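Phosphoheptose isomerase (Neisseria gonorrhoeae, PDB 5I01) catalyses the zinc-dependent isomerisation of sedoheptulose 7-phosphate to D-glycero-D-manno-heptose 7-phosphate, the first step of the glycero-manno-heptose pathways that feed lipooligosaccharide synthesis. Local coordinates at the interface of chains A and B. Numbering follows the deposited sequence. Chains: chain A/B, Phosphoheptose isomerase.

The interface of chains A and B. Residues chain A 53-55, 58-59, 85, 104; chain B 88-89, 92-93.
The side chain of B:Thr92 meets the backbone of A:Gly55 because its OG1 lies between its own backbone N and carbonyl carbon (chi1 58°), while CG2 is anti to the carbonyl carbon. One turn earlier on the same helix, B:Ser89 swings OG anti to its carbonyl carbon (chi1 -74°), which points the hydroxyl at the carbonyl of the same glycine. The two hydroxyls thereby grip both polar groups of one residue: the amide N of A:Gly55 donates to B:Thr92 OG1 over 2.8 Å in a fairly straight bond (161° at H), and B:Ser89 OG donates to A:Gly55 O over 2.9 Å, from above the carbonyl plane.

The threonine hydroxyl illustrates how a helix can lend a side chain to a partner subunit without leaving it loose. Its one proton is probably aimed chiefly at B:Thr88 O, 2.8 Å from B:Thr92 OG1, in the carbonyl plane and on a lone pair. The contact of B:Thr92 OG1 with B:Ser89 O, 3.2 Å and from above that carbonyl plane, is at best a minor branch of a shared bond. Such an arrangement would leave a lone pair for the glycine N-H.

Around this polar centre the fit is close. A:Asn54 crosses B:Thr92 at a slant, its amide oxygen OD1 3.3 Å from B:Thr92 CB, and A:Ala58 CB packs 3.5 Å from B:Thr92 OG1. Beyond the threonine, A:Gly55 CA rests on B:Ala93 CB at 3.8 Å. At the helix start, A:Thr85 O lies beside the B:Thr88 side chain, 3.1 Å from B:Thr88 OG1; a hydrogen bond there is possible but badly angled and doubtful.

A:Asn54 and A:Gly55 belong to the predicted substrate-binding loop, so the neighbouring subunit probably helps to shape the active site of this homotetramer. In the SIS fold that loop joins strand 49-52 to helix 56-69, and the first turns of helix 88-97 of chain B press against it, with a twin contact across the two-fold axis.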
loop_
_atom_site.group_PDB
_atom_site.type_symbol
_atom_site.label_atom_id
_atom_site.label_comp_id
_atom_site.label_asym_id
_atom_site.label_seq_id
_atom_site.Cartn_x
_atom_site.Cartn_y
_atom_site.Cartn_z
ATOM N N GLY A 53 -1.481 -9.029 -9.955
ATOM C CA GLY A 53 -1.630 -8.344 -11.232
ATOM C C GLY A 53 -0.884 -7.022 -11.227
ATOM O O GLY A 53 -0.424 -6.598 -10.162
ATOM N N ASN A 54 -0.756 -6.392 -12.402
ATOM C CA ASN A 54 -0.059 -5.092 -12.555
ATOM C C ASN A 54 -0.989 -3.936 -12.927
ATOM O O ASN A 54 -1.983 -4.136 -13.625
ATOM C CB ASN A 54 1.034 -5.187 -13.639
ATOM C CG ASN A 54 2.140 -6.163 -13.276
ATOM O OD1 ASN A 54 2.787 -6.022 -12.239
ATOM N ND2 ASN A 54 2.361 -7.153 -14.125
ATOM N N GLY A 55 -0.645 -2.724 -12.490
ATOM C CA GLY A 55 -1.370 -1.510 -12.896
ATOM C C GLY A 55 -2.802 -1.486 -12.407
ATOM O O GLY A 55 -3.063 -1.622 -11.210
ATOM N N ALA A 58 -3.585 -4.523 -10.422
ATOM C CA ALA A 58 -3.134 -4.532 -9.026
ATOM C C ALA A 58 -4.241 -3.996 -8.157
ATOM O O ALA A 58 -4.515 -4.541 -7.106
ATOM C CB ALA A 58 -1.867 -3.704 -8.845
ATOM N N ALA A 59 -4.867 -2.917 -8.617
ATOM C CA ALA A 59 -6.091 -2.387 -8.020
ATOM C C ALA A 59 -7.200 -3.442 -7.960
ATOM O O ALA A 59 -7.866 -3.570 -6.943
ATOM C CB ALA A 59 -6.573 -1.156 -8.785
ATOM N N THR A 85 -0.123 -7.685 -4.034
ATOM C CA THR A 85 0.268 -6.430 -4.671
ATOM C C THR A 85 0.258 -5.248 -3.700
ATOM O O THR A 85 0.289 -4.126 -4.147
ATOM C CB THR A 85 -0.703 -6.117 -5.842
ATOM O OG1 THR A 85 -2.048 -6.056 -5.356
ATOM C CG2 THR A 85 -0.627 -7.196 -6.915
ATOM N N PHE A 104 5.838 -11.466 -7.530
ATOM C CA PHE A 104 4.664 -12.275 -7.144
ATOM C C PHE A 104 5.031 -13.738 -6.858
ATOM O O PHE A 104 4.558 -14.325 -5.876
ATOM C CB PHE A 104 3.574 -12.209 -8.225
ATOM C CG PHE A 104 3.109 -10.803 -8.554
ATOM C CD1 PHE A 104 2.931 -9.842 -7.555
ATOM C CD2 PHE A 104 2.820 -10.447 -9.865
ATOM C CE1 PHE A 104 2.502 -8.565 -7.870
ATOM C CE2 PHE A 104 2.386 -9.169 -10.183
ATOM C CZ PHE A 104 2.223 -8.230 -9.189
ATOM N N THR B 88 0.847 1.118 -5.318
ATOM C CA THR B 88 1.255 -0.158 -5.881
ATOM C C THR B 88 0.784 -0.381 -7.323
ATOM O O THR B 88 1.423 -1.122 -8.074
ATOM C CB THR B 88 0.787 -1.324 -4.992
ATOM O OG1 THR B 88 -0.639 -1.299 -4.871
ATOM C CG2 THR B 88 1.420 -1.230 -3.594
ATOM N N SER B 89 -0.321 0.251 -7.716
ATOM C CA SER B 89 -0.717 0.263 -9.120
ATOM C C SER B 89 0.362 0.956 -9.924
ATOM O O SER B 89 0.740 0.471 -10.985
ATOM C CB SER B 89 -2.064 0.964 -9.338
ATOM O OG SER B 89 -3.138 0.160 -8.888
ATOM N N THR B 92 3.649 -1.160 -9.993
ATOM C CA THR B 92 3.530 -2.344 -10.842
ATOM C C THR B 92 3.342 -1.980 -12.318
ATOM O O THR B 92 3.892 -2.653 -13.174
ATOM C CB THR B 92 2.433 -3.334 -10.380
ATOM O OG1 THR B 92 1.150 -2.688 -10.343
ATOM C CG2 THR B 92 2.780 -3.943 -9.029
ATOM N N ALA B 93 2.586 -0.924 -12.622
ATOM C CA ALA B 93 2.449 -0.460 -14.013
ATOM C C ALA B 93 3.808 -0.102 -14.598
ATOM O O ALA B 93 4.173 -0.589 -15.660
ATOM C CB ALA B 93 1.520 0.731 -14.094
#